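Local coordinates for protein thermostable carboxypeptidase 1 (Pyrococcus furiosus, PDB 1KA2) that removes amino acids one at a time from the C-terminus of peptides with broad specificity, as a cobalt-dependent metallocarboxypeptidase, at residues His298-Arg303 against Thr427-Gln432; Thr267-Gly272 against Phe304-Ile309; His273-Leu278 against Lys463-Gly468. All coordinates share one frame; numbering follows the deposited sequence.

Contact 1 (His298-Arg303 against Thr427-Gln432). With MG (magnesium ion), chain B.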
loop_
_atom_site.group_PDB
_atom_site.type_symbol
_atom_site.label_atom_id
_atom_site.label_comp_id
_atom_site.label_asym_id
_atom_site.label_seq_id
_atom_site.Cartn_x
_atom_site.Cartn_y
_atom_site.Cartn_z
ATOM N N HIS A 298 12.977 -3.064 20.963
ATOM C CA HIS A 298 12.852 -3.630 19.618
ATOM C C HIS A 298 14.204 -4.120 19.123
ATOM O O HIS A 298 14.307 -5.205 18.570
ATOM C CB HIS A 298 12.265 -2.615 18.633
ATOM C CG HIS A 298 10.979 -3.067 18.008
ATOM N ND1 HIS A 298 10.916 -4.093 17.089
ATOM C CD2 HIS A 298 9.703 -2.647 18.190
ATOM C CE1 HIS A 298 9.657 -4.284 16.731
ATOM N NE2 HIS A 298 8.902 -3.421 17.385
ATOM N N GLU A 299 15.249 -3.333 19.339
ATOM C CA GLU A 299 16.579 -3.748 18.916
ATOM C C GLU A 299 17.127 -4.900 19.762
ATOM O O GLU A 299 18.107 -5.537 19.385
ATOM C CB GLU A 299 17.530 -2.549 18.928
ATOM C CG GLU A 299 17.352 -1.661 17.693
ATOM C CD GLU A 299 17.936 -2.279 16.436
ATOM O OE1 GLU A 299 19.151 -2.219 16.211
ATOM O OE2 GLU A 299 17.199 -2.857 15.635
ATOM N N SER A 300 16.514 -5.171 20.908
ATOM C CA SER A 300 16.988 -6.307 21.700
ATOM C C SER A 300 16.491 -7.583 21.009
ATOM O O SER A 300 17.099 -8.644 21.115
ATOM C CB SER A 300 16.454 -6.251 23.144
ATOM O OG SER A 300 15.067 -6.522 23.205
ATOM N N GLN A 301 15.382 -7.467 20.285
ATOM C CA GLN A 301 14.808 -8.612 19.589
ATOM C C GLN A 301 15.517 -8.860 18.272
ATOM O O GLN A 301 15.882 -9.998 17.963
ATOM C CB GLN A 301 13.316 -8.386 19.360
ATOM C CG GLN A 301 12.562 -8.252 20.659
ATOM C CD GLN A 301 12.800 -9.442 21.574
ATOM O OE1 GLN A 301 12.359 -10.555 21.290
ATOM N NE2 GLN A 301 13.520 -9.213 22.668
ATOM N N SER A 302 15.723 -7.797 17.499
ATOM C CA SER A 302 16.400 -7.934 16.219
ATOM C C SER A 302 17.829 -8.444 16.421
ATOM O O SER A 302 18.290 -9.304 15.676
ATOM C CB SER A 302 16.433 -6.591 15.479
ATOM O OG SER A 302 17.154 -5.608 16.209
ATOM N N ARG A 303 18.526 -7.907 17.422
ATOM C CA ARG A 303 19.905 -8.323 17.691
ATOM C C ARG A 303 19.943 -9.710 18.313
ATOM O O ARG A 303 20.916 -10.443 18.155
ATOM C CB ARG A 303 20.607 -7.328 18.614
ATOM C CG ARG A 303 20.789 -5.938 18.011
ATOM C CD ARG A 303 21.663 -5.967 16.748
ATOM N NE ARG A 303 22.124 -4.623 16.408
ATOM C CZ ARG A 303 22.819 -4.308 15.321
ATOM N NH1 ARG A 303 23.141 -5.241 14.437
ATOM N NH2 ARG A 303 23.203 -3.055 15.129
ATOM N N THR A 427 21.798 -4.057 21.494
ATOM C CA THR A 427 22.901 -5.028 21.456
ATOM C C THR A 427 23.102 -5.571 22.875
ATOM O O THR A 427 23.132 -6.783 23.092
ATOM C CB THR A 427 24.239 -4.381 21.001
ATOM O OG1 THR A 427 24.689 -3.467 22.012
ATOM C CG2 THR A 427 24.050 -3.614 19.688
ATOM N N LEU A 428 23.229 -4.662 23.838
ATOM C CA LEU A 428 23.431 -5.050 25.234
ATOM C C LEU A 428 22.309 -5.964 25.705
ATOM O O LEU A 428 22.549 -7.084 26.167
ATOM C CB LEU A 428 23.483 -3.818 26.139
ATOM C CG LEU A 428 24.522 -2.733 25.808
ATOM C CD1 LEU A 428 24.701 -1.836 27.017
ATOM C CD2 LEU A 428 25.859 -3.349 25.414
ATOM N N LEU A 429 21.078 -5.479 25.596
ATOM C CA LEU A 429 19.938 -6.270 26.009
ATOM C C LEU A 429 19.854 -7.655 25.357
ATOM O O LEU A 429 19.290 -8.581 25.954
ATOM C CB LEU A 429 18.639 -5.515 25.724
ATOM C CG LEU A 429 18.141 -4.586 26.820
ATOM C CD1 LEU A 429 19.160 -3.490 27.029
ATOM C CD2 LEU A 429 16.789 -4.003 26.439
ATOM N N SER A 430 20.375 -7.802 24.137
ATOM C CA SER A 430 20.296 -9.101 23.450
ATOM C C SER A 430 21.150 -10.142 24.167
ATOM O O SER A 430 20.826 -11.342 24.181
ATOM C CB SER A 430 20.732 -9.011 21.972
ATOM O OG SER A 430 22.136 -8.844 21.825
ATOM N N ALA A 431 22.239 -9.664 24.765
ATOM C CA ALA A 431 23.158 -10.519 25.511
ATOM C C ALA A 431 22.487 -10.953 26.811
ATOM O O ALA A 431 22.412 -12.138 27.114
ATOM C CB ALA A 431 24.444 -9.762 25.817
ATOM N N GLN A 432 21.982 -9.979 27.559
ATOM C CA GLN A 432 21.317 -10.239 28.832
ATOM C C GLN A 432 20.184 -11.253 28.662
ATOM O O GLN A 432 20.073 -12.211 29.422
ATOM C CB GLN A 432 20.777 -8.921 29.403
ATOM C CG GLN A 432 20.582 -8.909 30.922
ATOM C CD GLN A 432 20.273 -7.517 31.467
ATOM O OE1 GLN A 432 20.652 -6.506 30.871
ATOM N NE2 GLN A 432 19.603 -7.461 32.616
HETATM MG MG MG B . 16.624 -2.944 13.571
HETATM O O HOH W 1 16.075 -2.663 11.466
HETATM O O HOH W 2 15.853 -0.929 13.739
HETATM O O HOH W 3 18.507 -1.794 13.248
#
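The flat guanidinium of Arg303 has the methyl of Thr427 beside it: Thr427 CG2 lies 3.9 Å from Arg303 NE and approaches obliquely, the two side chains running alongside each other in the same direction. A long ion pair links the same NE to Glu299 OE1 by charge alone, since that oxygen sits well out of the guanidinium plane; Arg303 NH1 has its salt bridge with Glu306. The Glu299 carboxylate is gripped at OE2, which binds the magnesium ion at 2.1 Å and accepts the hydroxyl of Ser302 (Ser302 OG to Glu299 OE2, 2.8 Å) from above the carboxylate plane, 70° out of it. The third flat group, the Gln301 amide, sends NE2 to Ser300 OG at 3.2 Å, with the hydroxyl close to the amide plane; Ser300 OG is also hydrogen-bonded to Ile297 O. Between the helices small residues permit a close approach. Axes come within 7.4 Å at a crossing angle of -63°, and the nearest CA atoms, of Ser300 and Ser430, are 4.7 Å apart. Packing is tight where Ser300 CB meets Leu429 CB at 3.5 Å. Ser430 CB rests against both Ser300 O and Arg303 CB (3.8 Å to the latter). Its OG, held between backbone N and carbonyl carbon (chi1 73°), bonds back to Thr427 O within its own helix, just as Thr427 OG1 is tied to Thr424 O. The arrangement backs the helix that supplies the glutamate ligand of a gluzincin-type site, in which two HEXXH histidines and a downstream glutamate hold the metal, here magnesium in the place of the catalytic cobalt.

Contact 2 (Thr267-Gly272 against Phe304-Ile309). With MG (magnesium ion), chain B.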
loop_
_atom_site.group_PDB
_atom_site.type_symbol
_atom_site.label_atom_id
_atom_site.label_comp_id
_atom_site.label_asym_id
_atom_site.label_seq_id
_atom_site.Cartn_x
_atom_site.Cartn_y
_atom_site.Cartn_z
ATOM N N THR A 267 18.040 -10.141 7.048
ATOM C CA THR A 267 16.694 -10.711 7.028
ATOM C C THR A 267 16.343 -11.226 8.435
ATOM O O THR A 267 15.234 -11.003 8.946
ATOM C CB THR A 267 16.591 -11.874 6.005
ATOM O OG1 THR A 267 16.970 -11.407 4.700
ATOM C CG2 THR A 267 15.163 -12.393 5.930
ATOM N N VAL A 268 17.313 -11.899 9.052
ATOM C CA VAL A 268 17.157 -12.447 10.396
ATOM C C VAL A 268 16.924 -11.291 11.365
ATOM O O VAL A 268 16.021 -11.340 12.210
ATOM C CB VAL A 268 18.415 -13.236 10.810
ATOM C CG1 VAL A 268 18.219 -13.874 12.185
ATOM C CG2 VAL A 268 18.713 -14.296 9.775
ATOM N N HIS A 269 17.738 -10.248 11.229
ATOM C CA HIS A 269 17.618 -9.050 12.072
ATOM C C HIS A 269 16.172 -8.565 11.999
ATOM O O HIS A 269 15.490 -8.465 13.016
ATOM C CB HIS A 269 18.552 -7.942 11.563
ATOM C CG HIS A 269 18.493 -6.674 12.364
ATOM N ND1 HIS A 269 19.242 -6.479 13.506
ATOM C CD2 HIS A 269 17.793 -5.528 12.174
ATOM C CE1 HIS A 269 19.011 -5.267 13.980
ATOM N NE2 HIS A 269 18.136 -4.668 13.191
ATOM N N GLU A 270 15.695 -8.276 10.789
ATOM C CA GLU A 270 14.325 -7.808 10.637
ATOM C C GLU A 270 13.312 -8.833 11.145
ATOM O O GLU A 270 12.283 -8.462 11.690
ATOM C CB GLU A 270 14.029 -7.444 9.177
ATOM C CG GLU A 270 14.871 -6.273 8.615
ATOM C CD GLU A 270 14.991 -5.075 9.567
ATOM O OE1 GLU A 270 13.968 -4.623 10.129
ATOM O OE2 GLU A 270 16.122 -4.580 9.736
ATOM N N PHE A 271 13.591 -10.122 10.972
ATOM C CA PHE A 271 12.661 -11.134 11.471
ATOM C C PHE A 271 12.456 -10.925 12.972
ATOM O O PHE A 271 11.336 -11.065 13.491
ATOM C CB PHE A 271 13.209 -12.549 11.233
ATOM C CG PHE A 271 12.488 -13.613 12.018
ATOM C CD1 PHE A 271 11.257 -14.101 11.590
ATOM C CD2 PHE A 271 13.011 -14.076 13.225
ATOM C CE1 PHE A 271 10.548 -15.032 12.354
ATOM C CE2 PHE A 271 12.314 -15.007 14.000
ATOM C CZ PHE A 271 11.075 -15.486 13.562
ATOM N N GLY A 272 13.543 -10.594 13.668
ATOM C CA GLY A 272 13.471 -10.380 15.105
ATOM C C GLY A 272 12.512 -9.269 15.476
ATOM O O GLY A 272 11.807 -9.347 16.486
ATOM N N PHE A 304 18.881 -10.078 19.022
ATOM C CA PHE A 304 18.831 -11.405 19.615
ATOM C C PHE A 304 18.896 -12.424 18.482
ATOM O O PHE A 304 19.747 -13.318 18.486
ATOM C CB PHE A 304 17.538 -11.618 20.407
ATOM C CG PHE A 304 17.497 -12.940 21.143
ATOM C CD1 PHE A 304 18.100 -13.074 22.392
ATOM C CD2 PHE A 304 16.897 -14.056 20.568
ATOM C CE1 PHE A 304 18.108 -14.300 23.058
ATOM C CE2 PHE A 304 16.897 -15.294 21.230
ATOM C CZ PHE A 304 17.504 -15.412 22.473
ATOM N N TRP A 305 18.003 -12.288 17.502
ATOM C CA TRP A 305 17.985 -13.224 16.386
ATOM C C TRP A 305 19.189 -13.096 15.467
ATOM O O TRP A 305 19.732 -14.103 14.992
ATOM C CB TRP A 305 16.691 -13.074 15.578
ATOM C CG TRP A 305 15.524 -13.575 16.348
ATOM C CD1 TRP A 305 14.841 -12.912 17.315
ATOM C CD2 TRP A 305 15.008 -14.908 16.336
ATOM N NE1 TRP A 305 13.939 -13.747 17.916
ATOM C CE2 TRP A 305 14.021 -14.982 17.333
ATOM C CE3 TRP A 305 15.294 -16.055 15.580
ATOM C CZ2 TRP A 305 13.314 -16.157 17.604
ATOM C CZ3 TRP A 305 14.586 -17.230 15.855
ATOM C CH2 TRP A 305 13.612 -17.264 16.858
ATOM N N GLU A 306 19.617 -11.868 15.214
ATOM C CA GLU A 306 20.755 -11.659 14.323
ATOM C C GLU A 306 22.101 -12.152 14.862
ATOM O O GLU A 306 22.766 -12.968 14.223
ATOM C CB GLU A 306 20.898 -10.176 13.975
ATOM C CG GLU A 306 22.064 -9.900 13.039
ATOM C CD GLU A 306 22.458 -8.447 13.032
ATOM O OE1 GLU A 306 21.839 -7.676 13.803
ATOM O OE2 GLU A 306 23.380 -8.076 12.268
ATOM N N ASN A 307 22.500 -11.647 16.028
ATOM C CA ASN A 307 23.802 -11.993 16.613
ATOM C C ASN A 307 23.828 -13.180 17.576
ATOM O O ASN A 307 24.702 -14.038 17.480
ATOM C CB ASN A 307 24.392 -10.762 17.310
ATOM C CG ASN A 307 24.502 -9.561 16.378
ATOM O OD1 ASN A 307 24.858 -9.698 15.206
ATOM N ND2 ASN A 307 24.209 -8.379 16.901
ATOM N N ILE A 308 22.885 -13.224 18.508
ATOM C CA ILE A 308 22.836 -14.327 19.458
ATOM C C ILE A 308 22.664 -15.668 18.747
ATOM O O ILE A 308 23.335 -16.641 19.073
ATOM C CB ILE A 308 21.676 -14.141 20.458
ATOM C CG1 ILE A 308 21.812 -12.782 21.163
ATOM C CG2 ILE A 308 21.665 -15.281 21.473
ATOM C CD1 ILE A 308 23.101 -12.614 21.973
ATOM N N ILE A 309 21.762 -15.701 17.767
ATOM C CA ILE A 309 21.454 -16.909 16.999
ATOM C C ILE A 309 22.101 -16.962 15.621
ATOM O O ILE A 309 22.760 -17.947 15.270
ATOM C CB ILE A 309 19.928 -17.064 16.812
ATOM C CG1 ILE A 309 19.271 -17.237 18.175
ATOM C CG2 ILE A 309 19.617 -18.237 15.895
ATOM C CD1 ILE A 309 17.779 -17.534 18.140
HETATM MG MG MG B . 16.624 -2.944 13.571
HETATM O O HOH W 1 16.075 -2.663 11.466
HETATM O O HOH W 4 12.033 -11.372 18.602
HETATM O O HOH W 2 15.853 -0.929 13.739
HETATM O O HOH W 3 18.507 -1.794 13.248
#
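Trp305 leans across onto Val268, Phe271 and Gly272. Its CB lies 3.8 Å from Val268 CG1, and with CG anti to the carbonyl carbon (chi1 -70°) the indole is laid against the facing helix. CD1 reaches Gly272 CA at 3.6 Å, close packing that the missing side chain allows. NE1 makes a weak bond of 3.1 Å to a water that also donates to Gly272 O. Farther on, CE3 meets Phe271 CE2 at 3.5 Å: the Phe271 edge points into the indole face in a T-shaped pair, planes at 79°, while Phe304 and Ile309 lie over the opposite face. An alanine in place of Trp305 would probably open a gap beside Gly272 and leave the Phe271 ring without the surface its edge packs on. One turn before Gly272, His269 ND1 donates to OE1 of Glu306, the residue after Trp305, at 2.9 Å in a bent bond (138°), from above the carboxylate plane; this likely steadies the ring whose NE2 binds magnesium at 2.3 Å. Arg303 is the stronger partner of Glu306. Helices 261-278 and 295-309 thus run in roughly opposed directions, well off antiparallel, with helix 209-223 beside the former and helices 421-440, 444-450 and 454-465 around the latter.

Contact 3 (His273-Leu278 against Lys463-Gly468). With MG (magnesium ion), chain B.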
loop_
_atom_site.group_PDB
_atom_site.type_symbol
_atom_site.label_atom_id
_atom_site.label_comp_id
_atom_site.label_asym_id
_atom_site.label_seq_id
_atom_site.Cartn_x
_atom_site.Cartn_y
_atom_site.Cartn_z
ATOM N N HIS A 273 12.500 -8.217 14.662
ATOM C CA HIS A 273 11.600 -7.098 14.882
ATOM C C HIS A 273 10.169 -7.563 14.660
ATOM O O HIS A 273 9.273 -7.274 15.456
ATOM C CB HIS A 273 11.880 -5.966 13.885
ATOM C CG HIS A 273 13.088 -5.146 14.199
ATOM N ND1 HIS A 273 13.212 -4.414 15.362
ATOM C CD2 HIS A 273 14.204 -4.893 13.477
ATOM C CE1 HIS A 273 14.350 -3.748 15.341
ATOM N NE2 HIS A 273 14.969 -4.022 14.208
ATOM N N ALA A 274 9.977 -8.285 13.561
ATOM C CA ALA A 274 8.659 -8.776 13.154
ATOM C C ALA A 274 7.992 -9.735 14.137
ATOM O O ALA A 274 6.827 -9.540 14.501
ATOM C CB ALA A 274 8.763 -9.425 11.773
ATOM N N LEU A 275 8.723 -10.767 14.567
ATOM C CA LEU A 275 8.183 -11.760 15.504
ATOM C C LEU A 275 7.571 -11.021 16.679
ATOM O O LEU A 275 6.479 -11.349 17.151
ATOM C CB LEU A 275 9.289 -12.700 16.004
ATOM C CG LEU A 275 8.847 -13.767 17.021
ATOM C CD1 LEU A 275 7.960 -14.789 16.324
ATOM C CD2 LEU A 275 10.050 -14.461 17.619
ATOM N N TYR A 276 8.288 -10.005 17.132
ATOM C CA TYR A 276 7.858 -9.167 18.239
ATOM C C TYR A 276 6.457 -8.588 17.983
ATOM O O TYR A 276 5.547 -8.701 18.812
ATOM C CB TYR A 276 8.882 -8.048 18.411
ATOM C CG TYR A 276 8.703 -7.144 19.605
ATOM C CD1 TYR A 276 7.604 -7.257 20.462
ATOM C CD2 TYR A 276 9.669 -6.186 19.896
ATOM C CE1 TYR A 276 7.487 -6.426 21.592
ATOM C CE2 TYR A 276 9.566 -5.364 21.002
ATOM C CZ TYR A 276 8.484 -5.477 21.850
ATOM O OH TYR A 276 8.423 -4.622 22.940
ATOM N N GLU A 277 6.284 -7.961 16.832
ATOM C CA GLU A 277 4.995 -7.370 16.499
ATOM C C GLU A 277 3.970 -8.462 16.211
ATOM O O GLU A 277 2.782 -8.320 16.496
ATOM C CB GLU A 277 5.153 -6.451 15.293
ATOM C CG GLU A 277 5.963 -5.208 15.584
ATOM C CD GLU A 277 5.291 -4.300 16.604
ATOM O OE1 GLU A 277 4.038 -4.292 16.663
ATOM O OE2 GLU A 277 6.012 -3.585 17.336
ATOM N N LEU A 278 4.459 -9.557 15.650
ATOM C CA LEU A 278 3.642 -10.706 15.308
ATOM C C LEU A 278 3.106 -11.380 16.570
ATOM O O LEU A 278 1.959 -11.817 16.606
ATOM C CB LEU A 278 4.492 -11.697 14.510
ATOM C CG LEU A 278 3.988 -12.184 13.149
ATOM C CD1 LEU A 278 3.293 -11.076 12.424
ATOM C CD2 LEU A 278 5.164 -12.709 12.321
ATOM N N LYS A 463 7.866 -13.395 28.000
ATOM C CA LYS A 463 8.714 -12.436 28.697
ATOM C C LYS A 463 8.637 -11.006 28.166
ATOM O O LYS A 463 8.535 -10.060 28.946
ATOM C CB LYS A 463 10.174 -12.912 28.679
ATOM C CG LYS A 463 10.439 -14.201 29.448
ATOM C CD LYS A 463 10.045 -14.058 30.909
ATOM C CE LYS A 463 10.621 -15.174 31.781
ATOM N NZ LYS A 463 10.039 -16.513 31.484
ATOM N N ILE A 464 8.655 -10.846 26.844
ATOM C CA ILE A 464 8.641 -9.509 26.242
ATOM C C ILE A 464 7.432 -9.104 25.388
ATOM O O ILE A 464 6.737 -8.134 25.694
ATOM C CB ILE A 464 9.883 -9.309 25.343
ATOM C CG1 ILE A 464 11.166 -9.682 26.096
ATOM C CG2 ILE A 464 9.932 -7.875 24.860
ATOM C CD1 ILE A 464 11.419 -8.872 27.348
ATOM N N HIS A 465 7.207 -9.849 24.310
ATOM C CA HIS A 465 6.154 -9.568 23.329
ATOM C C HIS A 465 4.701 -9.300 23.749
ATOM O O HIS A 465 4.171 -8.218 23.489
ATOM C CB HIS A 465 6.171 -10.675 22.269
ATOM C CG HIS A 465 7.524 -10.900 21.655
ATOM N ND1 HIS A 465 7.779 -11.923 20.767
ATOM C CD2 HIS A 465 8.691 -10.225 21.796
ATOM C CE1 HIS A 465 9.045 -11.867 20.386
ATOM N NE2 HIS A 465 9.619 -10.847 20.997
ATOM N N ARG A 466 4.052 -10.275 24.377
ATOM C CA ARG A 466 2.650 -10.120 24.757
ATOM C C ARG A 466 2.348 -8.869 25.560
ATOM O O ARG A 466 1.208 -8.413 25.592
ATOM C CB ARG A 466 2.166 -11.338 25.544
ATOM C CG ARG A 466 2.879 -11.542 26.878
ATOM C CD ARG A 466 2.185 -12.622 27.713
ATOM N NE ARG A 466 0.830 -12.208 28.069
ATOM C CZ ARG A 466 -0.037 -12.952 28.751
ATOM N NH1 ARG A 466 0.295 -14.171 29.165
ATOM N NH2 ARG A 466 -1.245 -12.470 29.016
ATOM N N TRP A 467 3.368 -8.310 26.206
ATOM C CA TRP A 467 3.170 -7.126 27.024
ATOM C C TRP A 467 2.992 -5.832 26.235
ATOM O O TRP A 467 2.534 -4.827 26.785
ATOM C CB TRP A 467 4.323 -6.989 28.027
ATOM C CG TRP A 467 4.459 -8.212 28.887
ATOM C CD1 TRP A 467 5.554 -9.021 29.002
ATOM C CD2 TRP A 467 3.426 -8.823 29.674
ATOM N NE1 TRP A 467 5.262 -10.099 29.800
ATOM C CE2 TRP A 467 3.963 -10.001 30.226
ATOM C CE3 TRP A 467 2.098 -8.487 29.960
ATOM C CZ2 TRP A 467 3.218 -10.852 31.053
ATOM C CZ3 TRP A 467 1.353 -9.336 30.785
ATOM C CH2 TRP A 467 1.920 -10.504 31.319
ATOM N N GLY A 468 3.328 -5.854 24.948
ATOM C CA GLY A 468 3.184 -4.648 24.147
ATOM C C GLY A 468 3.725 -3.416 24.857
ATOM O O GLY A 468 4.855 -3.431 25.356
HETATM MG MG MG B . 16.624 -2.944 13.571
HETATM O O HOH W 5 6.708 -5.332 24.906
HETATM O O HOH W 1 16.075 -2.663 11.466
HETATM O O HOH W 2 15.853 -0.929 13.739
HETATM O O HOH W 3 18.507 -1.794 13.248
#
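Tyr276 and His465 carry this contact, and their main interaction is CH-pi. Tyr276 CA stands 3.6 Å from the centroid of the His465 imidazole and only 5° off its normal, so the backbone of one helix sits squarely on the ring from the other. The two aromatic rings are turned nearly parallel (19°) but slid so far apart that they barely overlap; their centroids are 4.9 Å apart, and the touch is local, Tyr276 CD1 to His465 CD2 at 3.4 Å. With CG anti to the backbone N (chi1 -174°), the phenol extends past the imidazole toward the end of the other segment.

Apolar contacts complete the fit. The Leu275 and His465 side chains cross at about a right angle, with Leu275 CG 3.9 Å from His465 CE1 and Leu275 CD2 at the ring edge. Ile464 CG2 approaches the phenol end obliquely, 4.1 Å from Tyr276 CZ.

Polar links across the contact run through one water lying in the plane of the phenol ring. It accepts from Tyr276 OH at 2.7 Å and donates to Ile464 O at 2.9 Å and Gly468 O at 2.7 Å, bridging the phenol to the carbonyls of Ile464, just before the turn, and Gly468, its last residue. Gly468 closes the type I turn begun at His465 and has positive phi. The phenol oxygen also bonds Val293 N. Both imidazole nitrogens are satisfied: NE2 by Gln301 OE1, ND1 by Gln279 NE2, a pattern consistent with a proton on NE2.

At the other end of its segment, His273 binds the magnesium ion through NE2. Helix 261-278 thus lies between the last part of helix 454-465 with the turn after it and strands 241-243 and 248-253, while helix 295-309 packs alongside, touching Leu275 and Tyr276.

How the contacts relate
All three contacts are buried, and each supplies one protein ligand of the same metal. Contacts 1 and 2 share helix 295-309; contacts 2 and 3 share helix 261-278, so these two helices form the common centre and helices 421-440 and 454-465 lie outside them. The chemistry differs: contact 1, nearest the centre of the chain, joins helices through small residues, contact 2 combines a T-shaped aromatic pair with a histidine-carboxylate bond, and contact 3 relies on an imidazole face and a bridging water. Side chains also connect them directly: His298 ND1 probably hydrogen-bonds His273 ND1 between contacts 1 and 3, and Trp305 touches Leu275 between contacts 2 and 3.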